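Local coordinates for aspartate aminotransferase (Leishmania major, PDB 4H51), which probably transfers the amino group of L-aspartate to 2-oxoglutarate as a homodimer, using pyridoxal 5'-phosphate as its cofactor, at residues E95-I100 with T276-L281; Y245-F250 with V257-S262. One frame throughout, in Å; residues are numbered along the deposited sequence.

Contact 1 (E95-I100 with T276-L281); sequences EAVKII and TLSLLL
Ala96 meets Thr276 methyl to methyl: Ala96 CB lies 3.7 Å from Thr276 CG2. One residue further along the helix, Val97 reaches the strand with CG1, which comes 4.0 Å from Ser278 CB and 4.2 Å from Thr276 OG1. Val97 CG1 therefore touches two side chains on one face of the strand, while Leu277 between them points to the other face. The torsion of Thr276 (chi1 70°) sets its OG1 between the backbone N and the carbonyl carbon. This leaves its methyl, anti to the carbonyl carbon, for Ala96.

The helix crosses the strand at -63°, with the axes of the short segments 9.5 Å apart. Ala112, on the adjacent strand 110-116, touches both Val97 and Ser278 and widens the floor under the helix. On strand 258-262, which flanks 274-280 on its other side, Gln261 holds the polar groups: its OE1 is hydrogen-bonded to Thr276 OG1 and its NE2 to Ala96 O. Helix 90-101 is thus packed across a face of the large mixed sheet of the aminotransferase fold, over strand 274-280, which runs antiparallel to both its neighbours.

All four touching residues are buried. The direct contact is van der Waals packing, while Gln261 bridges a hydroxyl of the strand and a carbonyl of the helix, so one side chain serves polar groups of both sides.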
ATOM      1  N   GLU B  95      -6.569  18.350  -4.471  1.00 14.32           N
ATOM      2  CA  GLU B  95      -6.836  19.099  -3.240  1.00 13.99           C
ATOM      3  C   GLU B  95      -5.707  18.963  -2.232  1.00 13.71           C
ATOM      4  O   GLU B  95      -5.374  19.951  -1.512  1.00 13.16           O
ATOM      5  CB  GLU B  95      -8.158  18.686  -2.581  1.00 14.59           C
ATOM      6  CG  GLU B  95      -9.437  19.009  -3.334  1.00 15.73           C
ATOM      7  CD  GLU B  95      -9.746  20.489  -3.489  1.00 17.59           C
ATOM      8  OE1 GLU B  95      -9.130  21.342  -2.819  1.00 18.75           O
ATOM      9  OE2 GLU B  95     -10.664  20.764  -4.280  1.00 20.16           O
ATOM     10  N   ALA B  96      -5.106  17.770  -2.155  1.00 12.90           N
ATOM     11  CA  ALA B  96      -4.069  17.504  -1.192  1.00 12.72           C
ATOM     12  C   ALA B  96      -2.846  18.360  -1.511  1.00 13.36           C
ATOM     13  O   ALA B  96      -2.285  18.981  -0.625  1.00 13.91           O
ATOM     14  CB  ALA B  96      -3.696  16.003  -1.181  1.00 12.93           C
ATOM     15  N   VAL B  97      -2.445  18.446  -2.772  1.00 14.29           N
ATOM     16  CA  VAL B  97      -1.221  19.198  -3.077  1.00 15.47           C
ATOM     17  C   VAL B  97      -1.461  20.702  -2.881  1.00 17.19           C
ATOM     18  O   VAL B  97      -0.511  21.442  -2.539  1.00 18.51           O
ATOM     19  CB  VAL B  97      -0.592  18.887  -4.480  1.00 15.19           C
ATOM     20  CG1 VAL B  97      -0.206  17.387  -4.588  1.00 14.79           C
ATOM     21  CG2 VAL B  97      -1.474  19.345  -5.599  1.00 15.44           C
ATOM     22  N   LYS B  98      -2.705  21.136  -3.072  1.00 17.93           N
ATOM     23  CA  LYS B  98      -3.095  22.520  -2.805  1.00 20.09           C
ATOM     24  C   LYS B  98      -2.833  22.944  -1.382  1.00 19.11           C
ATOM     25  O   LYS B  98      -2.462  24.087  -1.146  1.00 18.61           O
ATOM     26  CB  LYS B  98      -4.584  22.757  -3.048  1.00 23.19           C
ATOM     27  CG  LYS B  98      -4.908  23.255  -4.426  1.00 26.29           C
ATOM     28  CD  LYS B  98      -6.378  23.581  -4.640  1.00 28.37           C
ATOM     29  CE  LYS B  98      -6.742  23.219  -6.078  1.00 31.01           C
ATOM     30  NZ  LYS B  98      -8.063  23.723  -6.567  1.00 33.92           N
ATOM     31  N   ILE B  99      -3.045  22.069  -0.410  1.00 17.96           N
ATOM     32  CA  ILE B  99      -2.861  22.518   0.982  1.00 19.08           C
ATOM     33  C   ILE B  99      -1.391  22.772   1.262  1.00 18.28           C
ATOM     34  O   ILE B  99      -1.039  23.530   2.130  1.00 15.68           O
ATOM     35  CB  ILE B  99      -3.465  21.578   2.048  1.00 19.77           C
ATOM     36  CG1 ILE B  99      -2.625  20.337   2.262  1.00 20.15           C
ATOM     37  CG2 ILE B  99      -4.930  21.292   1.712  1.00 19.68           C
ATOM     38  CD1 ILE B  99      -2.840  19.672   3.616  1.00 21.64           C
ATOM     39  N   ILE B 100      -0.523  22.101   0.516  1.00 18.76           N
ATOM     40  CA  ILE B 100       0.880  22.298   0.773  1.00 20.24           C
ATOM     41  C   ILE B 100       1.370  23.556   0.038  1.00 18.08           C
ATOM     42  O   ILE B 100       2.009  24.388   0.681  1.00 17.30           O
ATOM     43  CB  ILE B 100       1.743  21.015   0.644  1.00 22.36           C
ATOM     44  CG1 ILE B 100       3.199  21.348   0.928  1.00 25.18           C
ATOM     45  CG2 ILE B 100       1.529  20.233  -0.659  1.00 23.74           C
ATOM     46  CD1 ILE B 100       3.422  21.467   2.446  1.00 25.16           C
ATOM     47  N   THR B 276       0.213  11.605  -0.471  1.00  9.23           N
ATOM     48  CA  THR B 276       0.634  11.844  -1.828  1.00  9.22           C
ATOM     49  C   THR B 276       2.144  11.958  -1.958  1.00  9.16           C
ATOM     50  O   THR B 276       2.871  12.295  -1.009  1.00  8.73           O
ATOM     51  CB  THR B 276       0.045  13.151  -2.439  1.00  9.67           C
ATOM     52  OG1 THR B 276       0.623  14.313  -1.817  1.00  9.79           O
ATOM     53  CG2 THR B 276      -1.514  13.212  -2.309  1.00  9.97           C
ATOM     54  N   LEU B 277       2.609  11.756  -3.195  1.00  9.43           N
ATOM     55  CA  LEU B 277       3.987  12.096  -3.579  1.00  9.43           C
ATOM     56  C   LEU B 277       3.898  13.058  -4.737  1.00  9.79           C
ATOM     57  O   LEU B 277       3.159  12.814  -5.706  1.00  9.92           O
ATOM     58  CB  LEU B 277       4.781  10.832  -4.024  1.00  9.65           C
ATOM     59  CG  LEU B 277       6.187  11.127  -4.572  1.00  9.56           C
ATOM     60  CD1 LEU B 277       7.200  11.505  -3.473  1.00  9.14           C
ATOM     61  CD2 LEU B 277       6.658   9.876  -5.314  1.00  9.86           C
ATOM     62  N   SER B 278       4.645  14.158  -4.657  1.00  9.83           N
ATOM     63  CA  SER B 278       4.579  15.194  -5.647  1.00 10.13           C
ATOM     64  C   SER B 278       6.001  15.738  -5.975  1.00 10.54           C
ATOM     65  O   SER B 278       6.888  15.754  -5.123  1.00 10.25           O
ATOM     66  CB  SER B 278       3.628  16.301  -5.209  1.00 10.01           C
ATOM     67  OG  SER B 278       4.131  17.015  -4.133  1.00  9.92           O
ATOM     68  N   LEU B 279       6.173  16.118  -7.234  1.00 10.79           N
ATOM     69  CA  LEU B 279       7.369  16.757  -7.738  1.00 11.64           C
ATOM     70  C   LEU B 279       6.993  18.038  -8.474  1.00 13.00           C
ATOM     71  O   LEU B 279       6.132  18.025  -9.347  1.00 13.10           O
ATOM     72  CB  LEU B 279       8.093  15.864  -8.753  1.00 11.55           C
ATOM     73  CG  LEU B 279       9.398  16.368  -9.400  1.00 11.82           C
ATOM     74  CD1 LEU B 279      10.508  16.604  -8.390  1.00 11.65           C
ATOM     75  CD2 LEU B 279       9.892  15.412 -10.463  1.00 12.11           C
ATOM     76  N   LEU B 280       7.705  19.098  -8.153  1.00 14.48           N
ATOM     77  CA  LEU B 280       7.702  20.314  -8.935  1.00 16.33           C
ATOM     78  C   LEU B 280       8.760  20.224 -10.003  1.00 18.20           C
ATOM     79  O   LEU B 280       9.939  20.059  -9.675  1.00 17.59           O
ATOM     80  CB  LEU B 280       8.098  21.495  -8.051  1.00 17.08           C
ATOM     81  CG  LEU B 280       7.180  21.782  -6.870  1.00 17.76           C
ATOM     82  CD1 LEU B 280       7.665  23.043  -6.118  1.00 17.95           C
ATOM     83  CD2 LEU B 280       5.740  21.924  -7.337  1.00 19.30           C
ATOM     84  N   LEU B 281       8.392  20.398 -11.267  1.00 20.80           N
ATOM     85  CA  LEU B 281       9.391  20.221 -12.298  1.00 25.23           C
ATOM     86  C   LEU B 281       9.562  21.460 -13.200  1.00 31.82           C
ATOM     87  O   LEU B 281       8.619  21.953 -13.838  1.00 37.91           O
ATOM     88  CB  LEU B 281       9.147  18.887 -13.041  1.00 26.81           C
ATOM     89  CG  LEU B 281      10.268  18.268 -13.899  1.00 27.75           C
ATOM     90  CD1 LEU B 281      11.651  18.305 -13.259  1.00 28.91           C
ATOM     91  CD2 LEU B 281       9.962  16.847 -14.333  1.00 29.33           C
TER

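Contact 2 (Y245-F250 with V257-S262); sequences YAARLF and VLLAQS
Helix segment 245-250 and the strand 258-262 come closest at their C-terminal and N-terminal ends respectively: the CA atoms of Phe250 and Val257 are 7.1 Å apart. The helix runs on to residue 252, and a short connection from 253 to 257 leads into the strand. Strand 225-230 runs parallel to 258-262 and is its neighbour in the sheet, so the intervening helices make this a beta-alpha-beta crossover in the large domain of the class I aminotransferase fold. Regular backbone bonds hold the helix, among them Phe250 N to Ala246 O at 2.9 Å.

Two apolar pairs join the segments. Phe250 CB lies 3.7 Å from Val257 CG2, close to where the chain turns. One helical turn earlier, Ala247 CB meets Leu259 CD1 at 3.8 Å. Val257 and Leu259 alternate with Leu258, which faces helix 117-129 on the other side of the sheet. The side chain of Leu259 extends from the strand with CG anti to the backbone N (chi1 -168°), and this carries CD1 out to the small alanine.

The ring of Phe250 leads away from Val257 and meets Phe228 of strand 225-230 edge-to-face. Ile100 touches both Ala247 and Leu259, so helix 90-101 borders the same packing. The helix is also fixed by polar groups: Gln197 OE1 accepts a bond from Ala247 N, and Arg248 pairs with Asp241 in a salt bridge.

The far end of the strand reaches the cofactor site. There Ser262 OG is hydrogen-bonded to phosphate oxygen OP3 of the pyridoxal-phosphate-modified lysine at position 265, and also to Ser264 N.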
ATOM      1  N   TYR B 245       5.529  26.901   5.177  1.00 12.29           N
ATOM      2  CA  TYR B 245       6.488  27.908   4.763  1.00 12.10           C
ATOM      3  C   TYR B 245       7.672  27.316   4.006  1.00 11.45           C
ATOM      4  O   TYR B 245       8.069  27.809   2.957  1.00 11.49           O
ATOM      5  CB  TYR B 245       6.997  28.700   5.988  1.00 12.46           C
ATOM      6  CG  TYR B 245       7.930  29.809   5.597  1.00 13.01           C
ATOM      7  CD1 TYR B 245       7.416  31.058   5.219  1.00 13.60           C
ATOM      8  CD2 TYR B 245       9.316  29.640   5.562  1.00 12.98           C
ATOM      9  CE1 TYR B 245       8.249  32.089   4.849  1.00 13.99           C
ATOM     10  CE2 TYR B 245      10.155  30.676   5.180  1.00 13.57           C
ATOM     11  CZ  TYR B 245       9.605  31.901   4.797  1.00 14.25           C
ATOM     12  OH  TYR B 245      10.401  32.975   4.418  1.00 14.75           O
ATOM     13  N   ALA B 246       8.234  26.227   4.518  1.00 10.88           N
ATOM     14  CA  ALA B 246       9.474  25.726   3.958  1.00 10.59           C
ATOM     15  C   ALA B 246       9.270  25.243   2.527  1.00 10.54           C
ATOM     16  O   ALA B 246       9.978  25.643   1.610  1.00 10.53           O
ATOM     17  CB  ALA B 246      10.090  24.646   4.863  1.00 10.29           C
ATOM     18  N   ALA B 247       8.306  24.348   2.323  1.00 10.67           N
ATOM     19  CA  ALA B 247       7.985  23.868   0.983  1.00 10.65           C
ATOM     20  C   ALA B 247       7.622  25.022   0.068  1.00 11.32           C
ATOM     21  O   ALA B 247       8.035  25.042  -1.094  1.00 11.62           O
ATOM     22  CB  ALA B 247       6.808  22.872   1.042  1.00 10.35           C
ATOM     23  N   ARG B 248       6.829  25.990   0.550  1.00 11.66           N
ATOM     24  CA  ARG B 248       6.425  27.125  -0.325  1.00 12.11           C
ATOM     25  C   ARG B 248       7.579  28.031  -0.696  1.00 12.50           C
ATOM     26  O   ARG B 248       7.666  28.493  -1.839  1.00 12.84           O
ATOM     27  CB  ARG B 248       5.257  27.969   0.252  1.00 12.45           C
ATOM     28  CG  ARG B 248       3.980  27.182   0.395  1.00 12.15           C
ATOM     29  CD  ARG B 248       2.855  27.968   1.002  1.00 12.76           C
ATOM     30  NE  ARG B 248       1.676  27.097   1.182  1.00 12.83           N
ATOM     31  CZ  ARG B 248       0.579  27.487   1.801  1.00 13.02           C
ATOM     32  NH1 ARG B 248       0.487  28.723   2.246  1.00 13.87           N
ATOM     33  NH2 ARG B 248      -0.425  26.643   1.934  1.00 13.77           N
ATOM     34  N   LEU B 249       8.489  28.249   0.247  1.00 12.40           N
ATOM     35  CA  LEU B 249       9.733  29.014  -0.030  1.00 12.77           C
ATOM     36  C   LEU B 249      10.619  28.319  -1.018  1.00 12.62           C
ATOM     37  O   LEU B 249      11.127  28.951  -1.942  1.00 13.42           O
ATOM     38  CB  LEU B 249      10.555  29.199   1.252  1.00 12.77           C
ATOM     39  CG  LEU B 249      11.956  29.846   1.182  1.00 13.62           C
ATOM     40  CD1 LEU B 249      11.942  31.331   0.822  1.00 14.28           C
ATOM     41  CD2 LEU B 249      12.612  29.620   2.534  1.00 14.09           C
ATOM     42  N   PHE B 250      10.847  27.007  -0.831  1.00 12.07           N
ATOM     43  CA  PHE B 250      11.684  26.272  -1.774  1.00 12.14           C
ATOM     44  C   PHE B 250      11.088  26.313  -3.194  1.00 12.43           C
ATOM     45  O   PHE B 250      11.818  26.451  -4.174  1.00 12.67           O
ATOM     46  CB  PHE B 250      11.946  24.828  -1.292  1.00 11.59           C
ATOM     47  CG  PHE B 250      12.980  24.698  -0.174  1.00 11.48           C
ATOM     48  CD1 PHE B 250      13.011  25.563   0.911  1.00 11.97           C
ATOM     49  CD2 PHE B 250      13.879  23.656  -0.173  1.00 11.44           C
ATOM     50  CE1 PHE B 250      13.908  25.410   1.933  1.00 11.84           C
ATOM     51  CE2 PHE B 250      14.813  23.503   0.850  1.00 11.42           C
ATOM     52  CZ  PHE B 250      14.831  24.398   1.899  1.00 11.52           C
ATOM     53  N   VAL B 257      11.198  20.550  -5.816  1.00 13.41           N
ATOM     54  CA  VAL B 257      10.818  19.866  -4.595  1.00 12.06           C
ATOM     55  C   VAL B 257      10.099  18.550  -4.891  1.00 11.62           C
ATOM     56  O   VAL B 257       9.105  18.524  -5.603  1.00 11.89           O
ATOM     57  CB  VAL B 257       9.884  20.768  -3.792  1.00 11.65           C
ATOM     58  CG1 VAL B 257       9.322  20.012  -2.601  1.00 10.71           C
ATOM     59  CG2 VAL B 257      10.621  22.048  -3.400  1.00 11.94           C
ATOM     60  N   LEU B 258      10.620  17.458  -4.327  1.00 10.81           N
ATOM     61  CA  LEU B 258       9.914  16.227  -4.195  1.00 10.16           C
ATOM     62  C   LEU B 258       9.365  16.230  -2.754  1.00  9.87           C
ATOM     63  O   LEU B 258      10.099  16.569  -1.800  1.00  9.95           O
ATOM     64  CB  LEU B 258      10.840  15.041  -4.389  1.00 10.03           C
ATOM     65  CG  LEU B 258      10.238  13.626  -4.510  1.00  9.78           C
ATOM     66  CD1 LEU B 258       9.359  13.536  -5.734  1.00  9.65           C
ATOM     67  CD2 LEU B 258      11.324  12.521  -4.550  1.00  9.74           C
ATOM     68  N   LEU B 259       8.097  15.884  -2.611  1.00  9.74           N
ATOM     69  CA  LEU B 259       7.406  15.964  -1.302  1.00  9.81           C
ATOM     70  C   LEU B 259       6.486  14.756  -1.040  1.00  9.49           C
ATOM     71  O   LEU B 259       5.672  14.373  -1.886  1.00  9.17           O
ATOM     72  CB  LEU B 259       6.662  17.314  -1.137  1.00 10.61           C
ATOM     73  CG  LEU B 259       6.136  17.690   0.272  1.00 10.47           C
ATOM     74  CD1 LEU B 259       6.272  19.187   0.568  1.00 11.60           C
ATOM     75  CD2 LEU B 259       4.700  17.217   0.354  1.00 10.90           C
ATOM     76  N   ALA B 260       6.659  14.178   0.169  1.00  9.58           N
ATOM     77  CA  ALA B 260       5.889  13.065   0.728  1.00  9.18           C
ATOM     78  C   ALA B 260       4.928  13.603   1.765  1.00  9.63           C
ATOM     79  O   ALA B 260       5.350  14.155   2.793  1.00 10.01           O
ATOM     80  CB  ALA B 260       6.820  12.052   1.402  1.00  8.57           C
ATOM     81  N   GLN B 261       3.641  13.464   1.516  1.00  9.39           N
ATOM     82  CA  GLN B 261       2.609  14.045   2.371  1.00 10.13           C
ATOM     83  C   GLN B 261       1.774  12.966   3.037  1.00  9.67           C
ATOM     84  O   GLN B 261       1.393  11.983   2.393  1.00  8.92           O
ATOM     85  CB  GLN B 261       1.734  14.916   1.481  1.00 11.62           C
ATOM     86  CG  GLN B 261       0.529  15.537   2.101  1.00 12.86           C
ATOM     87  CD  GLN B 261      -0.263  16.324   1.080  1.00 14.89           C
ATOM     88  OE1 GLN B 261      -0.707  15.754   0.070  1.00 15.16           O
ATOM     89  NE2 GLN B 261      -0.508  17.623   1.368  1.00 14.92           N
ATOM     90  N   SER B 262       1.440  13.191   4.313  1.00  9.38           N
ATOM     91  CA  SER B 262       0.589  12.293   5.069  1.00  9.25           C
ATOM     92  C   SER B 262      -0.658  12.998   5.582  1.00  9.39           C
ATOM     93  O   SER B 262      -0.582  14.145   5.951  1.00  9.27           O
ATOM     94  CB  SER B 262       1.312  11.806   6.306  1.00  9.20           C
ATOM     95  OG  SER B 262       0.470  10.938   7.064  1.00  9.28           O
TER

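Overall arrangement
After several N-terminal helices, the chain forms helix 90-101 and then strand 110-116. It then builds most of the mixed sheet before reaching helix 245-252. Contact 2 closes a short loop there, between residues 245-250 and 257-262. The chain then passes the cofactor-bearing lysine and returns as strand 274-280, antiparallel to 258-262. Contact 1 closes the much longer loop back to residues 95-100, with contact 2 wholly within it. Their centres are 8 Å apart. The two helices are joined directly: Ile100 O lies 2.8 Å from Arg248 NE, a probable hydrogen bond. Together the contacts tie both helices to neighbouring strands of one sheet.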